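Local coordinates for protein glutathione S-transferase (Gordonia bronchialis, PDB 4PTS) that probably acts as a glutathione transferase of the omega-like, cysteine-type kind, at residues 16-22 / 188-194; 107-111 / 122-126; 202-206 / 250-254. All coordinates share one frame. Residues are numbered along the deposited sequence.

Contact 1 (16-22 / 188-194)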
# COMPACT_ATOMS: atom_id res chain seq x y z
N VAL B 16 15.65 -5.67 9.87
CA VAL B 16 15.93 -6.25 8.52
C VAL B 16 17.39 -6.63 8.33
O VAL B 16 18.26 -5.79 8.42
CB VAL B 16 15.62 -5.22 7.39
CG1 VAL B 16 16.29 -5.57 6.08
CG2 VAL B 16 14.13 -5.11 7.18
N THR B 17 17.66 -7.88 8.03
CA THR B 17 19.03 -8.28 7.73
C THR B 17 19.18 -8.30 6.21
O THR B 17 18.48 -9.05 5.54
CB THR B 17 19.35 -9.70 8.28
OG1 THR B 17 19.00 -9.80 9.67
CG2 THR B 17 20.86 -10.03 8.08
N THR B 18 20.09 -7.49 5.67
CA THR B 18 20.21 -7.34 4.22
C THR B 18 20.56 -8.63 3.53
O THR B 18 21.41 -9.36 4.02
CB THR B 18 21.31 -6.34 3.82
OG1 THR B 18 21.30 -5.24 4.74
CG2 THR B 18 21.07 -5.82 2.37
N GLY B 19 19.91 -8.88 2.39
CA GLY B 19 20.11 -10.09 1.58
C GLY B 19 19.69 -11.38 2.27
O GLY B 19 20.15 -12.45 1.88
N GLN B 20 18.83 -11.28 3.28
CA GLN B 20 18.45 -12.43 4.11
C GLN B 20 16.99 -12.41 4.50
O GLN B 20 16.38 -11.35 4.62
CB GLN B 20 19.30 -12.50 5.37
CG GLN B 20 20.79 -12.66 5.11
CD GLN B 20 21.57 -13.11 6.34
OE1 GLN B 20 20.99 -13.60 7.31
NE2 GLN B 20 22.89 -12.97 6.30
N GLU B 21 16.45 -13.61 4.71
CA GLU B 21 15.07 -13.77 5.12
C GLU B 21 14.98 -13.37 6.56
O GLU B 21 15.96 -13.45 7.30
CB GLU B 21 14.61 -15.22 4.94
CG GLU B 21 15.35 -16.23 5.83
CD GLU B 21 15.72 -17.54 5.13
OE1 GLU B 21 16.79 -18.12 5.44
OE2 GLU B 21 14.94 -18.00 4.27
N PHE B 22 13.80 -12.91 6.96
CA PHE B 22 13.59 -12.53 8.33
C PHE B 22 13.33 -13.77 9.17
O PHE B 22 12.35 -14.50 8.94
CB PHE B 22 12.41 -11.60 8.48
CG PHE B 22 12.01 -11.38 9.89
CD1 PHE B 22 12.94 -10.92 10.82
CD2 PHE B 22 10.73 -11.67 10.31
CE1 PHE B 22 12.59 -10.74 12.15
CE2 PHE B 22 10.37 -11.48 11.64
CZ PHE B 22 11.30 -11.02 12.56
N ARG B 188 7.66 -11.61 7.60
CA ARG B 188 8.61 -12.28 6.76
C ARG B 188 8.70 -11.63 5.38
O ARG B 188 9.77 -11.63 4.78
CB ARG B 188 8.22 -13.76 6.66
CG ARG B 188 9.40 -14.67 6.85
CD ARG B 188 9.01 -16.14 7.04
NE ARG B 188 9.83 -16.98 6.16
CZ ARG B 188 11.16 -17.14 6.27
NH1 ARG B 188 11.88 -16.52 7.23
NH2 ARG B 188 11.77 -17.93 5.40
N CYS B 189 7.61 -11.02 4.91
CA CYS B 189 7.60 -10.13 3.73
C CYS B 189 8.28 -8.79 3.99
O CYS B 189 9.22 -8.43 3.32
CB CYS B 189 6.18 -9.74 3.36
SG CYS B 189 5.13 -11.01 2.65
N GLY B 190 7.77 -8.03 4.95
CA GLY B 190 8.26 -6.69 5.22
C GLY B 190 9.71 -6.67 5.62
O GLY B 190 10.46 -5.78 5.23
N PHE B 191 10.13 -7.65 6.40
CA PHE B 191 11.51 -7.66 6.88
C PHE B 191 12.43 -8.46 5.98
O PHE B 191 13.63 -8.55 6.26
CB PHE B 191 11.58 -8.16 8.34
CG PHE B 191 11.03 -7.19 9.34
CD1 PHE B 191 11.18 -5.82 9.16
CD2 PHE B 191 10.41 -7.63 10.49
CE1 PHE B 191 10.67 -4.91 10.08
CE2 PHE B 191 9.91 -6.73 11.43
CZ PHE B 191 10.03 -5.36 11.22
N ALA B 192 11.89 -9.01 4.90
CA ALA B 192 12.71 -9.67 3.91
C ALA B 192 13.83 -8.73 3.50
O ALA B 192 13.61 -7.54 3.24
CB ALA B 192 11.88 -10.07 2.71
N GLY B 193 15.05 -9.25 3.46
CA GLY B 193 16.19 -8.46 3.02
C GLY B 193 16.57 -8.75 1.58
O GLY B 193 17.69 -8.43 1.18
N SER B 194 15.68 -9.36 0.80
CA SER B 194 15.96 -9.58 -0.61
C SER B 194 14.69 -9.87 -1.39
O SER B 194 13.75 -10.48 -0.87
CB SER B 194 16.91 -10.77 -0.80
OG SER B 194 16.21 -12.01 -0.78
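Irregular segments can dock by a few backbone bonds flanked by side chains, and 16-22 does so on the end of helix 185-190. Val16 begins the contact, its CG2 3.6 Å from Phe191 CD1. Thr17 starts a type II turn that ends at Gln20; Thr17 O receives a CA-H...O contact from Gly193 CA at 3.5 Å. Gly19 N gives a weak hydrogen bond to Gly193 O (2.6 Å), and Gly193 N answers to Gln20 O (2.7 Å). A CB on Gly193 would clash with Thr17 O, so its bareness permits this closeness. Glu21 OE2 forms a long salt bridge to Arg188 NH2 (3.4 Å), while Arg188 NH1 bonds weakly to Phe22 O (2.7 Å). The face of Phe22 receives the edge of Phe191, centroids 5.1 Å apart. This N-terminal arm clasps the linker between two helices of the GST C-terminal domain, where Ser194 OG N-caps helix 195-217 through Ala197 N and the Phe191 side chain lies about 3 Å from that of Tyr187, the predicted proton donor/acceptor.

Contact 2 (107-111 / 122-126)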
# COMPACT_ATOMS: atom_id res chain seq x y z
N LEU B 107 10.12 -0.17 30.06
CA LEU B 107 9.87 -1.55 30.43
C LEU B 107 11.15 -2.32 30.68
O LEU B 107 11.15 -3.26 31.46
CB LEU B 107 9.03 -2.22 29.34
CG LEU B 107 8.60 -3.67 29.50
CD1 LEU B 107 7.70 -3.80 30.71
CD2 LEU B 107 7.91 -4.18 28.26
N LYS B 108 12.24 -1.96 30.01
CA LYS B 108 13.50 -2.67 30.23
C LYS B 108 13.89 -2.78 31.72
O LYS B 108 14.44 -3.79 32.16
CB LYS B 108 14.63 -2.01 29.44
CG LYS B 108 16.01 -2.66 29.62
CD LYS B 108 17.10 -1.90 28.87
CE LYS B 108 17.24 -2.32 27.41
NZ LYS B 108 18.54 -2.97 27.10
N ASP B 109 13.58 -1.75 32.51
CA ASP B 109 13.87 -1.75 33.95
C ASP B 109 13.23 -2.93 34.66
O ASP B 109 13.81 -3.50 35.56
CB ASP B 109 13.40 -0.44 34.60
CG ASP B 109 14.15 0.80 34.07
OD1 ASP B 109 15.18 0.62 33.35
OD2 ASP B 109 13.69 1.95 34.41
N ALA B 110 12.03 -3.31 34.23
CA ALA B 110 11.31 -4.43 34.82
C ALA B 110 11.94 -5.77 34.49
O ALA B 110 11.92 -6.70 35.29
CB ALA B 110 9.87 -4.40 34.34
N TYR B 111 12.45 -5.90 33.27
CA TYR B 111 13.24 -7.06 32.90
C TYR B 111 14.57 -7.06 33.63
O TYR B 111 15.06 -8.11 34.03
CB TYR B 111 13.53 -7.04 31.41
CG TYR B 111 12.42 -7.50 30.51
CD1 TYR B 111 11.45 -6.62 30.06
CD2 TYR B 111 12.37 -8.81 30.04
CE1 TYR B 111 10.44 -7.03 29.20
CE2 TYR B 111 11.37 -9.23 29.17
CZ TYR B 111 10.40 -8.33 28.75
OH TYR B 111 9.42 -8.73 27.88
N ILE B 122 13.32 -7.21 24.57
CA ILE B 122 12.45 -6.52 25.55
C ILE B 122 11.05 -6.27 24.96
O ILE B 122 10.76 -5.22 24.39
CB ILE B 122 13.09 -5.19 25.98
CG1 ILE B 122 14.55 -5.39 26.42
CG2 ILE B 122 12.29 -4.56 27.12
CD1 ILE B 122 14.73 -6.12 27.74
N THR B 123 10.15 -7.21 25.18
CA THR B 123 8.92 -7.26 24.40
C THR B 123 7.67 -7.03 25.22
O THR B 123 7.67 -7.18 26.44
CB THR B 123 8.70 -8.59 23.62
OG1 THR B 123 7.95 -9.53 24.42
CG2 THR B 123 10.03 -9.17 23.13
N VAL B 124 6.60 -6.74 24.49
CA VAL B 124 5.25 -6.79 25.00
C VAL B 124 4.45 -7.84 24.22
O VAL B 124 4.67 -8.04 23.02
CB VAL B 124 4.55 -5.43 24.91
CG1 VAL B 124 5.11 -4.50 25.97
CG2 VAL B 124 4.70 -4.83 23.52
N PRO B 125 3.50 -8.50 24.88
CA PRO B 125 3.06 -8.25 26.24
C PRO B 125 4.01 -8.86 27.24
O PRO B 125 4.70 -9.84 26.93
CB PRO B 125 1.73 -8.99 26.31
CG PRO B 125 1.94 -10.15 25.42
CD PRO B 125 2.80 -9.65 24.29
N ALA B 126 4.06 -8.25 28.42
CA ALA B 126 4.79 -8.77 29.55
C ALA B 126 3.88 -8.66 30.75
O ALA B 126 3.11 -7.70 30.88
CB ALA B 126 6.07 -7.98 29.78
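Ile122 against Tyr111 forms the apolar centre, bridging the gap between a short helix and an extended segment, with Leu107 alongside. The CG2 of Ile122 lies 3.7 Å from Tyr111 CD1 and 3.8 Å from Lys108 CA, whereas its CD1 sits over one face of the Tyr111 ring, 4.2 Å from the centroid and 25° off the normal, a CH-pi contact. Leu107 extends its CD2 to 3.6 Å from Val124 CG1 and 4.5 Å from Ala126 CB, and also touches Ile51 of strand 48-53. Leu107 and Tyr111, four residues apart, both point their CA-to-CB bonds toward 122-126.

This is the thioredoxin-like domain of a glutathione transferase. The peptide bond before Pro125 is cis, and a cis-proline just ahead of strand 126-129 is a hallmark of that fold, in which the preceding residue lines the glutathione site. Val124 holds that position here: its side chain lies about 3 Å from that of Trp89, a predicted glutathione-binding residue, and about 4 Å from that of Cys56, the predicted nucleophile. Pro125 itself turns away from the helix, packing on Trp58, Ala59 and Thr62 of helix 57-68.

Farther out, the aliphatic part of Lys108 extends the apolar patch, its CG 4.1 Å from Ile122 CD1. At the polar edge Tyr111 OH donates a hydrogen bond to Thr123 O at 2.7 Å and is also hydrogen-bonded to Asn138 ND2, while Ile122 O takes a hydrogen bond from Ser88 OG.

Contact 3 (202-206 / 250-254); sequences YDRLF and KCNRS
Within the helical C-terminal domain of the glutathione transferase fold, a loop can be seated on a helix by aromatic residues one turn apart; here the loop 250-254 follows helix 229-245, which carries Tyr245, predicted to lower the pKa of the active-site cysteine. Segment 202-206 is regular helix, with Phe206 N bonded to Tyr202 O at 3.1 Å. The loop starts with Lys250 at phi/psi 60/32, makes an inverse gamma turn centred on Cys251 (-85/70), and continues through Asn252 (-119/29) and Arg253 (-51/-37) to an extended Ser254. In register, Tyr202 CA faces Cys251 CA at 6.5 Å and Phe206 CA faces Arg253 CA at 7.7 Å. Tyr202 (chi1 t, chi2 -80°) brings OH to 3.0 Å from Arg253 CB. Phe206 (chi1 m, chi2 -77°) presents a ring face to Arg253 CB, 3.5 Å from the centroid and 14° off the normal, a CH-pi contact; its CZ lies 3.5 Å from Cys251 O. Arg253 (chi1 t, chi2 t, chi3 p) reaches the helix, one guanidinium face over Phe206 CB (NH1 3.4 Å) and NH2 salt-bridged to Asp210. Leu205 (t, p) sets CD2 3.6 Å from Cys251 SG (chi1 m). Lys250 NZ is hydrogen-bonded to Asn296 of the second subunit, which also packs on Asn252 and Arg253. The contact joins helix 195-217 to the loop before helix 260-270, with Val186 and Cys189 of helix 185-190 packing against Leu205 and Cys251.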
# COMPACT_ATOMS: atom_id res chain seq x y z
N TYR B 202 5.52 -13.69 0.08
CA TYR B 202 4.30 -13.17 -0.52
C TYR B 202 3.43 -14.33 -0.97
O TYR B 202 2.22 -14.36 -0.70
CB TYR B 202 4.68 -12.26 -1.69
CG TYR B 202 3.53 -11.73 -2.54
CD1 TYR B 202 2.95 -12.52 -3.52
CD2 TYR B 202 3.08 -10.42 -2.43
CE1 TYR B 202 1.93 -12.04 -4.34
CE2 TYR B 202 2.05 -9.93 -3.24
CZ TYR B 202 1.49 -10.74 -4.20
OH TYR B 202 0.49 -10.32 -5.01
N ASP B 203 4.04 -15.33 -1.59
CA ASP B 203 3.26 -16.44 -2.09
C ASP B 203 2.62 -17.24 -0.95
O ASP B 203 1.43 -17.55 -0.96
CB ASP B 203 4.14 -17.34 -2.94
CG ASP B 203 4.62 -16.65 -4.24
OD1 ASP B 203 3.86 -15.83 -4.82
OD2 ASP B 203 5.75 -16.98 -4.68
N ARG B 204 3.40 -17.55 0.07
CA ARG B 204 2.89 -18.33 1.17
C ARG B 204 1.76 -17.62 1.87
O ARG B 204 0.76 -18.23 2.24
CB ARG B 204 4.03 -18.68 2.12
CG ARG B 204 4.86 -19.83 1.56
CD ARG B 204 6.02 -20.18 2.45
NE ARG B 204 5.58 -20.60 3.78
CZ ARG B 204 6.38 -20.68 4.84
NH1 ARG B 204 7.68 -20.41 4.73
NH2 ARG B 204 5.90 -21.05 6.02
N LEU B 205 1.92 -16.32 2.02
CA LEU B 205 0.92 -15.49 2.64
C LEU B 205 -0.43 -15.57 1.93
O LEU B 205 -1.48 -15.79 2.55
CB LEU B 205 1.40 -14.06 2.60
CG LEU B 205 0.49 -12.99 3.19
CD1 LEU B 205 0.23 -13.25 4.66
CD2 LEU B 205 1.14 -11.63 3.00
N PHE B 206 -0.41 -15.40 0.63
CA PHE B 206 -1.65 -15.27 -0.09
C PHE B 206 -2.29 -16.62 -0.41
O PHE B 206 -3.51 -16.73 -0.48
CB PHE B 206 -1.47 -14.37 -1.30
CG PHE B 206 -1.42 -12.93 -0.94
CD1 PHE B 206 -2.58 -12.25 -0.63
CD2 PHE B 206 -0.21 -12.26 -0.83
CE1 PHE B 206 -2.54 -10.92 -0.25
CE2 PHE B 206 -0.16 -10.92 -0.45
CZ PHE B 206 -1.33 -10.26 -0.15
N LYS B 250 4.47 -4.24 2.16
CA LYS B 250 4.28 -4.60 0.75
C LYS B 250 3.53 -5.91 0.52
O LYS B 250 3.76 -6.59 -0.46
CB LYS B 250 5.63 -4.68 0.06
CG LYS B 250 6.38 -3.38 0.06
CD LYS B 250 7.72 -3.55 -0.63
CE LYS B 250 8.48 -2.26 -0.73
NZ LYS B 250 9.31 -2.07 0.49
N CYS B 251 2.60 -6.24 1.42
CA CYS B 251 1.75 -7.41 1.27
C CYS B 251 0.57 -7.05 0.39
O CYS B 251 -0.55 -7.01 0.88
CB CYS B 251 1.26 -7.87 2.63
SG CYS B 251 2.60 -8.38 3.70
N ASN B 252 0.82 -6.83 -0.90
CA ASN B 252 -0.12 -6.02 -1.68
C ASN B 252 -0.81 -6.65 -2.88
O ASN B 252 -1.20 -5.91 -3.80
CB ASN B 252 0.59 -4.76 -2.14
CG ASN B 252 1.55 -5.02 -3.25
OD1 ASN B 252 2.04 -6.12 -3.41
ND2 ASN B 252 1.82 -4.02 -4.02
N ARG B 253 -1.04 -7.97 -2.85
CA ARG B 253 -1.87 -8.58 -3.88
C ARG B 253 -3.19 -7.82 -4.01
O ARG B 253 -3.73 -7.62 -5.10
CB ARG B 253 -2.19 -10.04 -3.59
CG ARG B 253 -2.68 -10.77 -4.82
CD ARG B 253 -2.93 -12.24 -4.59
NE ARG B 253 -4.19 -12.45 -3.87
CZ ARG B 253 -4.63 -13.63 -3.45
NH1 ARG B 253 -3.93 -14.74 -3.66
NH2 ARG B 253 -5.77 -13.71 -2.80
N SER B 254 -3.69 -7.39 -2.86
CA SER B 254 -5.00 -6.80 -2.78
C SER B 254 -5.17 -6.34 -1.34
O SER B 254 -4.56 -6.91 -0.44
CB SER B 254 -6.03 -7.86 -3.17
OG SER B 254 -7.20 -7.84 -2.33

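Overall arrangement
Contacts 1 and 3 touch through the helical-domain segment of contact 1, their centres 15 Å apart. Cys189, which turns away from the N-terminal arm, bridges them: its SG lies 3.8 Å from Cys251 SG and 3.7 Å from Tyr202 N. Contact 2 stands apart in the thioredoxin-like domain, its centre 25 Å from that of contact 1 and 32 Å from that of contact 3, with nearest atoms about 11 and 19 Å away. Each nevertheless borders part of the predicted active site: contact 2 approaches Cys56 and Trp89, contact 1 Tyr187 and, more distantly, Tyr288, and contact 3 Tyr245. The example is consistent with a catalytic centre assembled between two domains.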